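PDB 6LN0: Non-structural protein 3 from Porcine deltacoronavirus, which probably binds ADP-ribose through its macro domain and cleaves the viral polyprotein through its papain-like protease domain. Local coordinates for residues F328-F339 with K362-S373. Sequence-based numbering, arbitrary orientation.
Sequences FSATTACCNTYF and KCDVWTPFTPQS. With ZN (zinc ion), chain B.
A four-cysteine zinc site, consistent with the zinc-ribbon fingers of coronaviral papain-like proteases, joins these segments: Cys-334 and Cys-335, on the turn between strands 328-332 and 338-339, and Cys-363, with Cys-360 completing the site. SG of Cys-334, Cys-335 and Cys-363 each lies 2.3 Å from the zinc ion. Against the sulfur of Cys-334, Thr-367 packs CB and CG2; with OG1 opposite its backbone N (chi1 177°), the hydroxyl donates in plane to a lone pair of Pro-368 O. Pro-368 O also accepts Ala-333 N at 2.9 Å, while Cys-334 N makes a weak bond to Thr-367 OG1. Away from the zinc, the strands run antiparallel: Thr-331 and Thr-370 form a hydrogen-bonded pair, and Thr-370 O is gripped from opposite faces of its plane by Thr-331 N and Gln-372 NE2. On the sheet face carrying Ala-330 and Phe-369, the Phe-369 ring lies near parallel to that of Phe-328 (19°) but slid aside, CE1 to CE1 3.7 Å; Val-358 and Ile-345 also touch the Phe-369 side chain. On the other face, Ser-329 OG and Ser-373 OG hydrogen-bond at 2.8 Å. Near the zinc, extended Lys-362 meets Thr-337 tip to tip, NZ donating to OG1 at 2.9 Å.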
ATOM      1  N   PHE A 328      36.633  -3.805  17.367  1.00 39.69           N
ATOM      2  CA  PHE A 328      37.960  -3.902  17.939  1.00 44.01           C
ATOM      3  C   PHE A 328      37.843  -3.800  19.449  1.00 42.11           C
ATOM      4  O   PHE A 328      36.832  -3.329  19.981  1.00 44.76           O
ATOM      5  CB  PHE A 328      38.903  -2.825  17.383  1.00 46.62           C
ATOM      6  CG  PHE A 328      38.623  -1.430  17.881  1.00 46.13           C
ATOM      7  CD1 PHE A 328      39.273  -0.935  19.006  1.00 39.69           C
ATOM      8  CD2 PHE A 328      37.748  -0.595  17.194  1.00 42.06           C
ATOM      9  CE1 PHE A 328      39.027   0.357  19.457  1.00 38.76           C
ATOM     10  CE2 PHE A 328      37.501   0.710  17.634  1.00 40.30           C
ATOM     11  CZ  PHE A 328      38.131   1.184  18.773  1.00 38.61           C
ATOM     12  N   SER A 329      38.877  -4.296  20.126  1.00 37.57           N
ATOM     13  CA  SER A 329      39.078  -4.121  21.554  1.00 39.95           C
ATOM     14  C   SER A 329      40.398  -3.384  21.793  1.00 42.19           C
ATOM     15  O   SER A 329      41.322  -3.467  20.973  1.00 38.91           O
ATOM     16  CB  SER A 329      39.085  -5.478  22.261  1.00 42.44           C
ATOM     17  OG  SER A 329      40.301  -6.160  21.975  1.00 46.19           O
ATOM     18  N   ALA A 330      40.485  -2.668  22.923  1.00 37.91           N
ATOM     19  CA  ALA A 330      41.665  -1.861  23.234  1.00 39.59           C
ATOM     20  C   ALA A 330      41.694  -1.484  24.716  1.00 39.61           C
ATOM     21  O   ALA A 330      40.762  -1.767  25.470  1.00 39.22           O
ATOM     22  CB  ALA A 330      41.709  -0.602  22.365  1.00 34.58           C
ATOM     23  N   THR A 331      42.788  -0.837  25.127  1.00 36.19           N
ATOM     24  CA  THR A 331      42.927  -0.269  26.462  1.00 37.24           C
ATOM     25  C   THR A 331      43.136   1.237  26.359  1.00 39.55           C
ATOM     26  O   THR A 331      43.778   1.742  25.415  1.00 36.32           O
ATOM     27  CB  THR A 331      44.104  -0.892  27.246  1.00 36.37           C
ATOM     28  OG1 THR A 331      45.259  -0.964  26.405  1.00 42.95           O
ATOM     29  CG2 THR A 331      43.760  -2.299  27.746  1.00 38.53           C
ATOM     30  N   THR A 332      42.598   1.963  27.328  1.00 35.09           N
ATOM     31  CA  THR A 332      42.743   3.410  27.272  1.00 39.35           C
ATOM     32  C   THR A 332      44.158   3.825  27.671  1.00 42.04           C
ATOM     33  O   THR A 332      44.864   3.115  28.391  1.00 45.13           O
ATOM     34  CB  THR A 332      41.707   4.087  28.176  1.00 44.30           C
ATOM     35  OG1 THR A 332      41.814   3.589  29.514  1.00 40.39           O
ATOM     36  CG2 THR A 332      40.292   3.820  27.674  1.00 37.11           C
ATOM     37  N   ALA A 333      44.588   4.969  27.159  1.00 45.17           N
ATOM     38  CA  ALA A 333      45.858   5.539  27.589  1.00 38.87           C
ATOM     39  C   ALA A 333      45.727   6.223  28.942  1.00 45.90           C
ATOM     40  O   ALA A 333      46.681   6.239  29.726  1.00 52.24           O
ATOM     41  CB  ALA A 333      46.376   6.523  26.547  1.00 36.29           C
ATOM     42  N   CYS A 334      44.546   6.734  29.263  1.00 47.82           N
ATOM     43  CA  CYS A 334      44.372   7.457  30.516  1.00 51.69           C
ATOM     44  C   CYS A 334      44.411   6.520  31.724  1.00 49.79           C
ATOM     45  O   CYS A 334      45.082   6.817  32.717  1.00 62.18           O
ATOM     46  CB  CYS A 334      43.061   8.233  30.489  1.00 54.76           C
ATOM     47  SG  CYS A 334      41.704   7.243  29.893  1.00 46.91           S
ATOM     48  N   CYS A 335      43.715   5.377  31.680  1.00 47.64           N
ATOM     49  CA  CYS A 335      43.695   4.520  32.859  1.00 45.06           C
ATOM     50  C   CYS A 335      43.861   3.033  32.563  1.00 45.20           C
ATOM     51  O   CYS A 335      43.657   2.222  33.471  1.00 47.29           O
ATOM     52  CB  CYS A 335      42.379   4.732  33.632  1.00 44.18           C
ATOM     53  SG  CYS A 335      40.854   4.624  32.678  1.00 46.35           S
ATOM     54  N   ASN A 336      44.246   2.643  31.348  1.00 45.72           N
ATOM     55  CA  ASN A 336      44.392   1.224  30.976  1.00 45.88           C
ATOM     56  C   ASN A 336      43.154   0.392  31.332  1.00 45.07           C
ATOM     57  O   ASN A 336      43.231  -0.693  31.929  1.00 45.72           O
ATOM     58  CB  ASN A 336      45.660   0.652  31.594  1.00 44.22           C
ATOM     59  CG  ASN A 336      46.880   1.426  31.146  1.00 54.68           C
ATOM     60  OD1 ASN A 336      47.321   2.358  31.826  1.00 57.01           O
ATOM     61  ND2 ASN A 336      47.392   1.098  29.958  1.00 53.72           N
ATOM     62  N   THR A 337      41.992   0.920  30.963  1.00 39.86           N
ATOM     63  CA  THR A 337      40.759   0.145  31.008  1.00 43.21           C
ATOM     64  C   THR A 337      40.565  -0.570  29.673  1.00 37.96           C
ATOM     65  O   THR A 337      40.803   0.007  28.612  1.00 38.61           O
ATOM     66  CB  THR A 337      39.594   1.065  31.332  1.00 46.49           C
ATOM     67  OG1 THR A 337      39.767   1.554  32.670  1.00 48.11           O
ATOM     68  CG2 THR A 337      38.243   0.319  31.224  1.00 47.09           C
ATOM     69  N   TYR A 338      40.225  -1.850  29.737  1.00 41.74           N
ATOM     70  CA  TYR A 338      39.889  -2.615  28.537  1.00 43.83           C
ATOM     71  C   TYR A 338      38.457  -2.338  28.114  1.00 38.59           C
ATOM     72  O   TYR A 338      37.567  -2.210  28.960  1.00 38.44           O
ATOM     73  CB  TYR A 338      40.054  -4.100  28.814  1.00 41.55           C
ATOM     74  CG  TYR A 338      39.778  -5.056  27.685  1.00 40.56           C
ATOM     75  CD1 TYR A 338      40.750  -5.349  26.735  1.00 40.34           C
ATOM     76  CD2 TYR A 338      38.570  -5.745  27.619  1.00 43.49           C
ATOM     77  CE1 TYR A 338      40.511  -6.287  25.711  1.00 42.01           C
ATOM     78  CE2 TYR A 338      38.320  -6.675  26.601  1.00 43.34           C
ATOM     79  CZ  TYR A 338      39.289  -6.949  25.659  1.00 42.64           C
ATOM     80  OH  TYR A 338      39.027  -7.883  24.670  1.00 46.15           O
ATOM     81  N   PHE A 339      38.233  -2.263  26.799  1.00 37.92           N
ATOM     82  CA  PHE A 339      36.886  -2.055  26.265  1.00 39.53           C
ATOM     83  C   PHE A 339      36.790  -2.619  24.858  1.00 37.80           C
ATOM     84  O   PHE A 339      37.794  -2.867  24.195  1.00 37.87           O
ATOM     85  CB  PHE A 339      36.494  -0.573  26.223  1.00 33.67           C
ATOM     86  CG  PHE A 339      37.339   0.237  25.278  1.00 38.23           C
ATOM     87  CD1 PHE A 339      38.591   0.721  25.676  1.00 36.15           C
ATOM     88  CD2 PHE A 339      36.911   0.487  23.990  1.00 32.38           C
ATOM     89  CE1 PHE A 339      39.372   1.469  24.811  1.00 34.58           C
ATOM     90  CE2 PHE A 339      37.712   1.231  23.116  1.00 41.48           C
ATOM     91  CZ  PHE A 339      38.939   1.720  23.532  1.00 35.57           C
ATOM     92  N   LYS A 362      35.410   6.887  33.127  1.00 63.46           N
ATOM     93  CA  LYS A 362      36.052   6.941  34.438  1.00 58.36           C
ATOM     94  C   LYS A 362      36.741   8.283  34.673  1.00 60.02           C
ATOM     95  O   LYS A 362      36.484   8.952  35.680  1.00 65.50           O
ATOM     96  CB  LYS A 362      37.042   5.790  34.585  1.00 56.56           C
ATOM     97  CG  LYS A 362      36.376   4.414  34.603  1.00 58.07           C
ATOM     98  CD  LYS A 362      37.407   3.299  34.681  1.00 48.62           C
ATOM     99  CE  LYS A 362      36.764   1.924  34.586  1.00 57.12           C
ATOM    100  NZ  LYS A 362      37.788   0.840  34.693  1.00 62.24           N
ATOM    101  N   CYS A 363      37.617   8.692  33.751  1.00 54.81           N
ATOM    102  CA  CYS A 363      38.441   9.889  33.881  1.00 47.98           C
ATOM    103  C   CYS A 363      37.833  11.124  33.225  1.00 60.83           C
ATOM    104  O   CYS A 363      38.403  12.217  33.347  1.00 56.17           O
ATOM    105  CB  CYS A 363      39.821   9.674  33.244  1.00 51.47           C
ATOM    106  SG  CYS A 363      40.648   8.079  33.497  1.00 55.73           S
ATOM    107  N   ASP A 364      36.748  10.965  32.473  1.00 59.81           N
ATOM    108  CA  ASP A 364      36.088  12.064  31.783  1.00 58.21           C
ATOM    109  C   ASP A 364      37.061  12.838  30.898  1.00 52.52           C
ATOM    110  O   ASP A 364      37.265  14.036  31.064  1.00 53.47           O
ATOM    111  CB  ASP A 364      35.402  13.003  32.777  1.00 63.67           C
ATOM    112  CG  ASP A 364      34.579  14.069  32.086  1.00 67.34           C
ATOM    113  OD1 ASP A 364      34.120  13.805  30.948  1.00 65.33           O
ATOM    114  OD2 ASP A 364      34.413  15.168  32.673  1.00 70.20           O
ATOM    115  N   VAL A 365      37.651  12.120  29.938  1.00 50.14           N
ATOM    116  CA  VAL A 365      38.524  12.704  28.927  1.00 45.92           C
ATOM    117  C   VAL A 365      38.370  11.912  27.639  1.00 47.33           C
ATOM    118  O   VAL A 365      38.000  10.735  27.646  1.00 47.88           O
ATOM    119  CB  VAL A 365      40.018  12.696  29.338  1.00 51.74           C
ATOM    120  CG1 VAL A 365      40.282  13.726  30.394  1.00 61.67           C
ATOM    121  CG2 VAL A 365      40.409  11.320  29.839  1.00 49.51           C
ATOM    122  N   TRP A 366      38.689  12.567  26.525  1.00 48.27           N
ATOM    123  CA  TRP A 366      38.858  11.915  25.233  1.00 48.06           C
ATOM    124  C   TRP A 366      40.305  11.439  25.139  1.00 49.59           C
ATOM    125  O   TRP A 366      41.228  12.254  25.046  1.00 50.86           O
ATOM    126  CB  TRP A 366      38.490  12.871  24.101  1.00 39.93           C
ATOM    127  CG  TRP A 366      37.018  13.055  24.048  1.00 49.37           C
ATOM    128  CD1 TRP A 366      36.297  14.024  24.673  1.00 48.37           C
ATOM    129  CD2 TRP A 366      36.060  12.208  23.372  1.00 45.59           C
ATOM    130  NE1 TRP A 366      34.953  13.849  24.421  1.00 53.67           N
ATOM    131  CE2 TRP A 366      34.778  12.747  23.624  1.00 46.03           C
ATOM    132  CE3 TRP A 366      36.164  11.052  22.581  1.00 42.15           C
ATOM    133  CZ2 TRP A 366      33.590  12.167  23.110  1.00 51.71           C
ATOM    134  CZ3 TRP A 366      34.986  10.470  22.070  1.00 44.08           C
ATOM    135  CH2 TRP A 366      33.714  11.036  22.338  1.00 41.34           C
ATOM    136  N   THR A 367      40.500  10.110  25.169  1.00 49.38           N
ATOM    137  CA  THR A 367      41.800   9.483  25.326  1.00 39.38           C
ATOM    138  C   THR A 367      42.205   8.701  24.086  1.00 43.82           C
ATOM    139  O   THR A 367      41.349   8.127  23.408  1.00 46.78           O
ATOM    140  CB  THR A 367      41.793   8.523  26.512  1.00 45.07           C
ATOM    141  OG1 THR A 367      43.063   7.879  26.591  1.00 47.55           O
ATOM    142  CG2 THR A 367      40.715   7.447  26.326  1.00 41.35           C
ATOM    143  N   PRO A 368      43.495   8.650  23.767  1.00 47.61           N
ATOM    144  CA  PRO A 368      43.970   7.645  22.807  1.00 41.28           C
ATOM    145  C   PRO A 368      43.935   6.248  23.413  1.00 41.39           C
ATOM    146  O   PRO A 368      43.646   6.084  24.609  1.00 38.95           O
ATOM    147  CB  PRO A 368      45.405   8.100  22.500  1.00 45.52           C
ATOM    148  CG  PRO A 368      45.471   9.511  22.951  1.00 42.11           C
ATOM    149  CD  PRO A 368      44.569   9.587  24.143  1.00 40.25           C
ATOM    150  N   PHE A 369      44.254   5.234  22.616  1.00 38.34           N
ATOM    151  CA  PHE A 369      44.038   3.870  23.079  1.00 42.39           C
ATOM    152  C   PHE A 369      44.982   2.918  22.357  1.00 41.88           C
ATOM    153  O   PHE A 369      45.502   3.218  21.280  1.00 39.73           O
ATOM    154  CB  PHE A 369      42.572   3.445  22.870  1.00 39.30           C
ATOM    155  CG  PHE A 369      42.093   3.579  21.451  1.00 38.22           C
ATOM    156  CD1 PHE A 369      42.331   2.578  20.519  1.00 40.39           C
ATOM    157  CD2 PHE A 369      41.365   4.685  21.061  1.00 36.69           C
ATOM    158  CE1 PHE A 369      41.863   2.687  19.205  1.00 37.06           C
ATOM    159  CE2 PHE A 369      40.889   4.804  19.749  1.00 40.50           C
ATOM    160  CZ  PHE A 369      41.131   3.805  18.825  1.00 38.63           C
ATOM    161  N   THR A 370      45.172   1.747  22.942  1.00 39.59           N
ATOM    162  CA  THR A 370      46.095   0.779  22.355  1.00 40.52           C
ATOM    163  C   THR A 370      45.313  -0.449  21.930  1.00 42.25           C
ATOM    164  O   THR A 370      44.759  -1.156  22.792  1.00 40.43           O
ATOM    165  CB  THR A 370      47.205   0.412  23.337  1.00 44.39           C
ATOM    166  OG1 THR A 370      47.938   1.603  23.702  1.00 44.18           O
ATOM    167  CG2 THR A 370      48.129  -0.591  22.701  1.00 40.09           C
ATOM    168  N   PRO A 371      45.212  -0.718  20.629  1.00 44.10           N
ATOM    169  CA  PRO A 371      44.351  -1.816  20.153  1.00 42.79           C
ATOM    170  C   PRO A 371      44.887  -3.178  20.550  1.00 45.17           C
ATOM    171  O   PRO A 371      46.085  -3.437  20.446  1.00 50.68           O
ATOM    172  CB  PRO A 371      44.376  -1.660  18.629  1.00 44.54           C
ATOM    173  CG  PRO A 371      44.928  -0.286  18.371  1.00 47.98           C
ATOM    174  CD  PRO A 371      45.738   0.124  19.546  1.00 38.85           C
ATOM    175  N   GLN A 372      43.984  -4.072  20.965  1.00 48.02           N
ATOM    176  CA  GLN A 372      44.347  -5.462  21.225  1.00 46.55           C
ATOM    177  C   GLN A 372      43.814  -6.439  20.192  1.00 50.41           C
ATOM    178  O   GLN A 372      44.244  -7.598  20.202  1.00 56.15           O
ATOM    179  CB  GLN A 372      43.845  -5.919  22.599  1.00 40.61           C
ATOM    180  CG  GLN A 372      44.090  -4.912  23.685  1.00 45.31           C
ATOM    181  CD  GLN A 372      45.573  -4.778  24.014  1.00 44.47           C
ATOM    182  OE1 GLN A 372      46.279  -5.788  24.175  1.00 44.71           O
ATOM    183  NE2 GLN A 372      46.048  -3.534  24.128  1.00 38.89           N
ATOM    184  N   SER A 373      42.879  -6.023  19.335  1.00 48.89           N
ATOM    185  CA  SER A 373      42.275  -6.893  18.326  1.00 48.33           C
ATOM    186  C   SER A 373      41.535  -6.018  17.319  1.00 50.76           C
ATOM    187  O   SER A 373      41.342  -4.821  17.543  1.00 54.47           O
ATOM    188  CB  SER A 373      41.341  -7.915  18.972  1.00 49.83           C
ATOM    189  OG  SER A 373      40.159  -7.289  19.440  1.00 55.65           O
TER
HETATM  190 ZN    ZN B 501      40.457   6.623  31.675  1.00 48.75          ZN